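PDB 4N0T: U4/U6 snRNA-associated-splicing factor PRP24 from Saccharomyces cerevisiae, which binds U6 snRNA, anneals it to U4 snRNA and serves as a recycling factor of the spliceosome. Local coordinates for residues W88-P93 and T155-V160; S318-A323 and D357-Y362. All coordinates share one frame; numbering follows the deposited sequence.

In the fold
Interaction 1 comes first along the chain and belongs to the second RNA recognition motif, where it joins neighbouring antiparallel strands 86-90 and 154-160, the first and last of that motif. Interaction 2 lies in the fourth, occluded motif and brings the hairpin between strands 311-317 and 322-327 against the C-terminal helix 355-365. Each motif has its own sheet, and the two contacts do not touch: their centres are 32 Å apart and the nearest atoms about 17 Å. Both nevertheless meet the same RNA, chain B: residues 88-93 and 155-160 present a sheet face to it, whereas at 318-323 with 357-362 it runs past the end of a hairpin.

Interaction 1 of 2, residues W88-P93 and T155-V160; sequences WMTNFP and TLVTKV. With nucleotides of chain B.
Leu156 and Met89 meet on the face of the sheet covered by helix 136-146, with Leu156 CD1 3.7 Å from Met89 CG. The same methyl touches Phe92 CB, near the plane of its ring. Met89 has CG anti to the backbone N (chi1 -175°), runs on extended to SD and bends there, which brings CE beside Thr158 OG1, a hydroxyl that is buried without a partner. On the other face Thr90 CG2 lies alongside Val157, 3.6 Å from its CB, and Val157 CG1 approaches the Trp88 ring obliquely. The indole stacks face on against the base of A20 of chain B, whose C5 sits 3.5 Å above the centre of the ring. Lys159 runs beside Trp88 in the same direction, placing CD at the ring's edge and 3.6 Å from N6 of A20 of chain B. Four backbone bonds tie the strands in two hydrogen-bonded pairs, Trp88 with Lys159 and Thr90 with Val157; the Met89-Thr158 pair between them is non-hydrogen-bonded. Thr90 OG1 is bonded to the backbone of Arg127.

At the polar edge Asn91 leaves the strand and its amide works in both directions. ND2 donates to Thr155 O at 2.9 Å, coming from above the carbonyl plane, and to a water that also accepts from Thr155 N. OD1 accepts from N3 of U17 of chain B at 2.7 Å, and these bonds together fix which way the amide is turned. Asn91 N donates to O2' of A18 of chain B. Central strand 86-90 and its neighbour 154-160, with an aromatic stacked on a base and, just past the strand end, an asparagine bonded to a uracil, form part of the RNA-binding sheet face of an RNA recognition motif.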
loop_
_atom_site.group_PDB
_atom_site.type_symbol
_atom_site.label_atom_id
_atom_site.label_comp_id
_atom_site.label_asym_id
_atom_site.label_seq_id
_atom_site.Cartn_x
_atom_site.Cartn_y
_atom_site.Cartn_z
ATOM N N TRP A 88 0.505 -3.119 -14.062
ATOM C CA TRP A 88 0.848 -2.910 -12.666
ATOM C C TRP A 88 1.597 -1.591 -12.588
ATOM O O TRP A 88 2.525 -1.339 -13.375
ATOM C CB TRP A 88 1.692 -4.069 -12.141
ATOM C CG TRP A 88 2.173 -3.923 -10.718
ATOM C CD1 TRP A 88 1.493 -4.256 -9.581
ATOM C CD2 TRP A 88 3.471 -3.484 -10.299
ATOM N NE1 TRP A 88 2.291 -4.031 -8.467
ATOM C CE2 TRP A 88 3.502 -3.545 -8.886
ATOM C CE3 TRP A 88 4.607 -3.028 -10.980
ATOM C CZ2 TRP A 88 4.631 -3.173 -8.142
ATOM C CZ3 TRP A 88 5.730 -2.667 -10.241
ATOM C CH2 TRP A 88 5.730 -2.739 -8.834
ATOM N N MET A 89 1.177 -0.748 -11.656
ATOM C CA MET A 89 1.724 0.591 -11.509
ATOM C C MET A 89 2.217 0.819 -10.084
ATOM O O MET A 89 1.565 0.408 -9.121
ATOM C CB MET A 89 0.645 1.608 -11.889
ATOM C CG MET A 89 1.082 3.048 -11.905
ATOM S SD MET A 89 -0.337 4.086 -12.382
ATOM C CE MET A 89 -0.409 3.763 -14.137
ATOM N N THR A 90 3.381 1.442 -9.938
ATOM C CA THR A 90 3.808 1.842 -8.612
ATOM C C THR A 90 4.525 3.189 -8.614
ATOM O O THR A 90 4.822 3.759 -9.680
ATOM C CB THR A 90 4.677 0.753 -7.918
ATOM O OG1 THR A 90 4.731 1.044 -6.519
ATOM C CG2 THR A 90 6.113 0.732 -8.479
ATOM N N ASN A 91 4.766 3.695 -7.409
ATOM C CA ASN A 91 5.447 4.972 -7.205
ATOM C C ASN A 91 4.700 6.169 -7.805
ATOM O O ASN A 91 5.325 7.147 -8.248
ATOM C CB ASN A 91 6.885 4.944 -7.717
ATOM C CG ASN A 91 7.763 5.974 -7.010
ATOM O OD1 ASN A 91 7.620 6.205 -5.807
ATOM N ND2 ASN A 91 8.656 6.619 -7.767
ATOM N N PHE A 92 3.370 6.087 -7.840
ATOM C CA PHE A 92 2.572 7.303 -7.973
ATOM C C PHE A 92 2.651 8.052 -6.643
ATOM O O PHE A 92 3.059 7.478 -5.629
ATOM C CB PHE A 92 1.120 6.991 -8.393
ATOM C CG PHE A 92 0.508 5.784 -7.710
ATOM C CD1 PHE A 92 -0.096 5.902 -6.466
ATOM C CD2 PHE A 92 0.489 4.543 -8.353
ATOM C CE1 PHE A 92 -0.708 4.790 -5.856
ATOM C CE2 PHE A 92 -0.107 3.425 -7.750
ATOM C CZ PHE A 92 -0.701 3.550 -6.506
ATOM N N PRO A 93 2.289 9.350 -6.629
ATOM C CA PRO A 93 2.379 10.093 -5.365
ATOM C C PRO A 93 1.531 9.472 -4.247
ATOM O O PRO A 93 0.501 8.859 -4.530
ATOM C CB PRO A 93 1.839 11.482 -5.744
ATOM C CG PRO A 93 2.188 11.621 -7.177
ATOM C CD PRO A 93 1.960 10.236 -7.763
ATOM N N THR A 155 8.865 9.449 -9.958
ATOM C CA THR A 155 8.966 8.793 -11.258
ATOM C C THR A 155 8.031 7.584 -11.277
ATOM O O THR A 155 8.276 6.579 -10.602
ATOM C CB THR A 155 10.397 8.344 -11.567
ATOM O OG1 THR A 155 11.259 9.488 -11.598
ATOM C CG2 THR A 155 10.462 7.647 -12.910
ATOM N N LEU A 156 6.961 7.685 -12.052
ATOM C CA LEU A 156 5.982 6.600 -12.137
ATOM C C LEU A 156 6.560 5.321 -12.752
ATOM O O LEU A 156 7.360 5.360 -13.698
ATOM C CB LEU A 156 4.754 7.071 -12.936
ATOM C CG LEU A 156 3.545 6.139 -12.879
ATOM C CD1 LEU A 156 2.945 6.202 -11.492
ATOM C CD2 LEU A 156 2.493 6.557 -13.921
ATOM N N VAL A 157 6.155 4.174 -12.210
ATOM C CA VAL A 157 6.494 2.894 -12.814
ATOM C C VAL A 157 5.217 2.283 -13.369
ATOM O O VAL A 157 4.237 2.133 -12.632
ATOM C CB VAL A 157 7.065 1.918 -11.765
ATOM C CG1 VAL A 157 7.253 0.538 -12.380
ATOM C CG2 VAL A 157 8.380 2.444 -11.216
ATOM N N THR A 158 5.206 1.975 -14.669
ATOM C CA THR A 158 4.036 1.326 -15.296
ATOM C C THR A 158 4.524 0.128 -16.107
ATOM O O THR A 158 5.380 0.270 -16.986
ATOM C CB THR A 158 3.249 2.306 -16.210
ATOM O OG1 THR A 158 2.822 3.429 -15.440
ATOM C CG2 THR A 158 2.005 1.622 -16.800
ATOM N N LYS A 159 3.997 -1.059 -15.800
ATOM C CA LYS A 159 4.454 -2.303 -16.407
ATOM C C LYS A 159 3.269 -3.142 -16.866
ATOM O O LYS A 159 2.187 -3.069 -16.284
ATOM C CB LYS A 159 5.266 -3.128 -15.390
ATOM C CG LYS A 159 6.584 -2.500 -14.931
ATOM C CD LYS A 159 7.244 -3.356 -13.826
ATOM C CE LYS A 159 8.615 -2.832 -13.421
ATOM N NZ LYS A 159 9.649 -3.190 -14.429
ATOM N N VAL A 160 3.476 -3.937 -17.909
ATOM C CA VAL A 160 2.552 -5.008 -18.217
ATOM C C VAL A 160 2.633 -5.983 -17.038
ATOM O O VAL A 160 3.721 -6.435 -16.674
ATOM C CB VAL A 160 2.919 -5.697 -19.538
ATOM C CG1 VAL A 160 2.043 -6.911 -19.763
ATOM C CG2 VAL A 160 2.745 -4.709 -20.701
ATOM P P A B 20 6.750 -5.309 -4.119
ATOM O OP1 A B 20 6.603 -4.778 -2.736
ATOM O OP2 A B 20 7.906 -6.196 -4.419
ATOM O "O5'" A B 20 5.431 -6.091 -4.531
ATOM C "C5'" A B 20 4.126 -5.571 -4.256
ATOM C "C4'" A B 20 3.069 -6.369 -4.965
ATOM O "O4'" A B 20 3.115 -6.026 -6.379
ATOM C "C3'" A B 20 3.225 -7.890 -4.883
ATOM O "O3'" A B 20 1.940 -8.503 -4.881
ATOM C "C2'" A B 20 3.925 -8.223 -6.197
ATOM O "O2'" A B 20 3.715 -9.545 -6.651
ATOM C "C1'" A B 20 3.303 -7.196 -7.148
ATOM N N9 A B 20 4.160 -6.875 -8.289
ATOM C C8 A B 20 5.435 -6.370 -8.263
ATOM N N7 A B 20 5.962 -6.238 -9.460
ATOM C C5 A B 20 4.960 -6.666 -10.323
ATOM C C6 A B 20 4.892 -6.774 -11.726
ATOM N N6 A B 20 5.900 -6.429 -12.528
ATOM N N1 A B 20 3.742 -7.250 -12.258
ATOM C C2 A B 20 2.744 -7.617 -11.445
ATOM N N3 A B 20 2.705 -7.568 -10.110
ATOM C C4 A B 20 3.845 -7.071 -9.615
ATOM P P A B 18 9.087 2.310 1.198
ATOM O OP1 A B 18 8.279 1.687 2.288
ATOM O OP2 A B 18 10.383 1.724 0.803
ATOM O "O5'" A B 18 8.238 2.371 -0.158
ATOM C "C5'" A B 18 6.898 2.839 -0.175
ATOM C "C4'" A B 18 6.404 3.041 -1.593
ATOM O "O4'" A B 18 7.284 3.952 -2.307
ATOM C "C3'" A B 18 6.364 1.801 -2.474
ATOM O "O3'" A B 18 5.210 1.016 -2.249
ATOM C "C2'" A B 18 6.443 2.393 -3.877
ATOM O "O2'" A B 18 5.205 2.976 -4.248
ATOM C "C1'" A B 18 7.430 3.531 -3.645
ATOM N N9 A B 18 8.831 3.114 -3.846
ATOM C C8 A B 18 9.832 3.038 -2.901
ATOM N N7 A B 18 10.981 2.660 -3.399
ATOM C C5 A B 18 10.733 2.496 -4.752
ATOM C C6 A B 18 11.557 2.108 -5.812
ATOM N N6 A B 18 12.861 1.824 -5.669
ATOM N N1 A B 18 11.011 2.024 -7.042
ATOM C C2 A B 18 9.713 2.322 -7.193
ATOM N N3 A B 18 8.843 2.702 -6.259
ATOM C C4 A B 18 9.414 2.765 -5.042
ATOM P P U B 17 14.111 6.989 1.967
ATOM O OP1 U B 17 13.308 8.184 1.586
ATOM O OP2 U B 17 15.127 7.092 3.036
ATOM O "O5'" U B 17 13.061 5.870 2.417
ATOM C "C5'" U B 17 12.270 5.139 1.485
ATOM C "C4'" U B 17 10.873 5.700 1.360
ATOM O "O4'" U B 17 10.906 6.856 0.479
ATOM C "C3'" U B 17 9.848 4.767 0.717
ATOM O "O3'" U B 17 9.268 3.849 1.625
ATOM C "C2'" U B 17 8.842 5.738 0.108
ATOM O "O2'" U B 17 7.948 6.248 1.086
ATOM C "C1'" U B 17 9.760 6.862 -0.364
ATOM N N1 U B 17 10.197 6.603 -1.758
ATOM C C2 U B 17 9.238 6.758 -2.763
ATOM O O2 U B 17 8.096 7.110 -2.528
ATOM N N3 U B 17 9.661 6.490 -4.037
ATOM C C4 U B 17 10.930 6.084 -4.401
ATOM O O4 U B 17 11.178 5.861 -5.583
ATOM C C5 U B 17 11.866 5.950 -3.322
ATOM C C6 U B 17 11.477 6.205 -2.064
HETATM O O HOH W 1 10.723 8.757 -7.908
#

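Interaction 2 of 2, residues S318-A323 and D357-Y362; sequences SDFNGA and DMKRYY. With SO4 (sulfate ion), chain C; nucleotides of chain B.
Phe320 and Tyr362 form a T-shaped pair: the edge of Phe320 points at the face of Tyr362, with ring centroids 5.3 Å apart and planes at 84°. Tyr362 CG stands anti to the backbone N (chi1 176°), on a CA-CB bond directed at the hairpin, and the ring lies against residues 319-321. Asp319 O lies 3.4 Å above the ring plane, toward its rim, and Asn321 ND2 lies at the ring edge, 3.4 Å from Tyr362 CD1. A water joins Tyr362 OH to Asp319 O. An alanine in place of Tyr362 would probably leave the Phe320 edge without its aromatic mate and open a gap above Asp319 O.

One face of the Phe320 ring receives Lys359, whose CG sits 3.8 Å from the centroid in a CH-pi contact. Beyond CG the extended lysine chain crosses the ring obliquely, with CE 3.9 Å from Phe320 CE2. Met358 is straight to SD and bends there; its sulfur rests 3.9 Å from Gly322 CA, where a CB would clash. A second water bridges Phe320 O and Met358 O. Asp319 CB touches the base of C29 of chain B, while its carboxylate forms a salt bridge with Arg263. Met358, Lys359 and Tyr362 of helix 355-365 thus pack on the hairpin, Met358 also on strand 281-285, consistent with the occluded RNA recognition motif, where a helix covers the usual RNA-binding sheet face.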
loop_
_atom_site.group_PDB
_atom_site.type_symbol
_atom_site.label_atom_id
_atom_site.label_comp_id
_atom_site.label_asym_id
_atom_site.label_seq_id
_atom_site.Cartn_x
_atom_site.Cartn_y
_atom_site.Cartn_z
ATOM N N SER A 318 -5.724 0.060 11.704
ATOM C CA SER A 318 -6.729 -0.573 10.852
ATOM C C SER A 318 -7.477 -1.689 11.564
ATOM O O SER A 318 -8.578 -2.059 11.137
ATOM C CB SER A 318 -6.100 -1.086 9.562
ATOM O OG SER A 318 -5.006 -1.917 9.895
ATOM N N ASP A 319 -6.918 -2.202 12.661
ATOM C CA ASP A 319 -7.611 -3.240 13.426
ATOM C C ASP A 319 -8.857 -2.704 14.132
ATOM O O ASP A 319 -9.705 -3.477 14.565
ATOM C CB ASP A 319 -6.694 -4.007 14.398
ATOM C CG ASP A 319 -5.850 -3.099 15.285
ATOM O OD1 ASP A 319 -5.361 -2.053 14.806
ATOM O OD2 ASP A 319 -5.645 -3.462 16.473
ATOM N N PHE A 320 -8.972 -1.384 14.219
ATOM C CA PHE A 320 -10.211 -0.759 14.687
ATOM C C PHE A 320 -10.819 0.157 13.628
ATOM O O PHE A 320 -11.578 1.067 13.965
ATOM C CB PHE A 320 -9.958 0.005 15.989
ATOM C CG PHE A 320 -9.578 -0.895 17.132
ATOM C CD1 PHE A 320 -10.540 -1.696 17.737
ATOM C CD2 PHE A 320 -8.260 -0.976 17.567
ATOM C CE1 PHE A 320 -10.205 -2.543 18.769
ATOM C CE2 PHE A 320 -7.916 -1.823 18.608
ATOM C CZ PHE A 320 -8.892 -2.610 19.205
ATOM N N ASN A 321 -10.484 -0.092 12.359
ATOM C CA ASN A 321 -10.963 0.732 11.239
ATOM C C ASN A 321 -10.748 2.233 11.442
ATOM O O ASN A 321 -11.613 3.050 11.111
ATOM C CB ASN A 321 -12.450 0.460 10.958
ATOM C CG ASN A 321 -12.741 -1.005 10.737
ATOM O OD1 ASN A 321 -11.963 -1.713 10.103
ATOM N ND2 ASN A 321 -13.881 -1.472 11.251
ATOM N N GLY A 322 -9.599 2.605 11.992
ATOM C CA GLY A 322 -9.368 3.997 12.335
ATOM C C GLY A 322 -7.982 4.539 12.044
ATOM O O GLY A 322 -7.131 3.862 11.460
ATOM N N ALA A 323 -7.783 5.797 12.418
ATOM C CA ALA A 323 -6.480 6.440 12.342
ATOM C C ALA A 323 -6.359 7.355 13.544
ATOM O O ALA A 323 -7.359 7.897 14.038
ATOM C CB ALA A 323 -6.338 7.234 11.042
ATOM N N ASP A 357 -13.177 5.483 22.442
ATOM C CA ASP A 357 -14.380 5.704 21.625
ATOM C C ASP A 357 -14.285 4.902 20.330
ATOM O O ASP A 357 -15.243 4.261 19.889
ATOM C CB ASP A 357 -14.532 7.186 21.252
ATOM C CG ASP A 357 -14.960 8.060 22.416
ATOM O OD1 ASP A 357 -15.609 7.555 23.364
ATOM O OD2 ASP A 357 -14.642 9.269 22.370
ATOM N N MET A 358 -13.116 4.973 19.704
ATOM C CA MET A 358 -12.871 4.235 18.475
ATOM C C MET A 358 -13.053 2.740 18.707
ATOM O O MET A 358 -13.700 2.060 17.914
ATOM C CB MET A 358 -11.455 4.529 17.967
ATOM C CG MET A 358 -11.067 3.695 16.751
ATOM S SD MET A 358 -9.377 4.074 16.190
ATOM C CE MET A 358 -8.423 3.619 17.637
ATOM N N LYS A 359 -12.499 2.235 19.807
ATOM C CA LYS A 359 -12.611 0.814 20.133
ATOM C C LYS A 359 -14.058 0.418 20.419
ATOM O O LYS A 359 -14.531 -0.616 19.940
ATOM C CB LYS A 359 -11.738 0.464 21.343
ATOM C CG LYS A 359 -10.241 0.544 21.074
ATOM C CD LYS A 359 -9.459 0.056 22.287
ATOM C CE LYS A 359 -7.971 0.059 22.021
ATOM N NZ LYS A 359 -7.217 -0.580 23.146
ATOM N N ARG A 360 -14.755 1.239 21.200
ATOM C CA ARG A 360 -16.161 0.959 21.517
ATOM C C ARG A 360 -17.023 0.904 20.260
ATOM O O ARG A 360 -17.852 -0.000 20.097
ATOM C CB ARG A 360 -16.721 1.977 22.519
ATOM C CG ARG A 360 -16.315 1.695 23.969
ATOM C CD ARG A 360 -17.020 2.632 24.958
ATOM N NE ARG A 360 -16.536 4.007 24.866
ATOM C CZ ARG A 360 -15.562 4.502 25.622
ATOM N NH1 ARG A 360 -14.973 3.742 26.543
ATOM N NH2 ARG A 360 -15.175 5.760 25.463
ATOM N N TYR A 361 -16.811 1.856 19.357
ATOM C CA TYR A 361 -17.548 1.869 18.099
ATOM C C TYR A 361 -17.282 0.605 17.299
ATOM O O TYR A 361 -18.208 -0.018 16.777
ATOM C CB TYR A 361 -17.211 3.112 17.264
ATOM C CG TYR A 361 -17.995 3.177 15.975
ATOM C CD1 TYR A 361 -19.311 3.634 15.961
ATOM C CD2 TYR A 361 -17.437 2.754 14.774
ATOM C CE1 TYR A 361 -20.038 3.682 14.778
ATOM C CE2 TYR A 361 -18.145 2.800 13.594
ATOM C CZ TYR A 361 -19.451 3.263 13.599
ATOM O OH TYR A 361 -20.164 3.306 12.421
ATOM N N TYR A 362 -16.009 0.214 17.218
ATOM C CA TYR A 362 -15.647 -0.990 16.495
ATOM C C TYR A 362 -16.305 -2.223 17.108
ATOM O O TYR A 362 -16.860 -3.053 16.383
ATOM C CB TYR A 362 -14.126 -1.168 16.488
ATOM C CG TYR A 362 -13.689 -2.448 15.831
ATOM C CD1 TYR A 362 -13.508 -2.515 14.460
ATOM C CD2 TYR A 362 -13.457 -3.594 16.584
ATOM C CE1 TYR A 362 -13.102 -3.695 13.850
ATOM C CE2 TYR A 362 -13.056 -4.771 15.984
ATOM C CZ TYR A 362 -12.883 -4.815 14.622
ATOM O OH TYR A 362 -12.482 -5.989 14.030
HETATM S S SO4 C . -12.646 7.058 27.604
HETATM O O1 SO4 C . -11.196 7.177 27.461
HETATM O O2 SO4 C . -12.987 5.727 28.121
HETATM O O3 SO4 C . -13.131 8.086 28.523
HETATM O O4 SO4 C . -13.262 7.279 26.299
ATOM P P C B 29 -0.083 -6.866 17.256
ATOM O OP1 C B 29 -0.943 -5.682 17.494
ATOM O OP2 C B 29 0.871 -7.285 18.335
ATOM O "O5'" C B 29 -0.978 -8.115 16.843
ATOM C "C5'" C B 29 -2.096 -8.522 17.634
ATOM C "C4'" C B 29 -3.255 -8.960 16.777
ATOM O "O4'" C B 29 -3.674 -7.837 15.949
ATOM C "C3'" C B 29 -2.959 -10.104 15.805
ATOM O "O3'" C B 29 -4.172 -10.817 15.561
ATOM C "C2'" C B 29 -2.590 -9.355 14.533
ATOM O "O2'" C B 29 -2.714 -10.110 13.346
ATOM C "C1'" C B 29 -3.598 -8.212 14.585
ATOM N N1 C B 29 -3.235 -7.021 13.816
ATOM C C2 C B 29 -4.254 -6.457 13.058
ATOM O O2 C B 29 -5.363 -7.018 13.057
ATOM N N3 C B 29 -4.003 -5.347 12.337
ATOM C C4 C B 29 -2.790 -4.807 12.387
ATOM N N4 C B 29 -2.593 -3.700 11.666
ATOM C C5 C B 29 -1.734 -5.361 13.164
ATOM C C6 C B 29 -1.995 -6.466 13.878
HETATM O O HOH W 2 -10.180 -5.645 12.839
HETATM O O HOH W 3 -13.940 2.004 14.915
#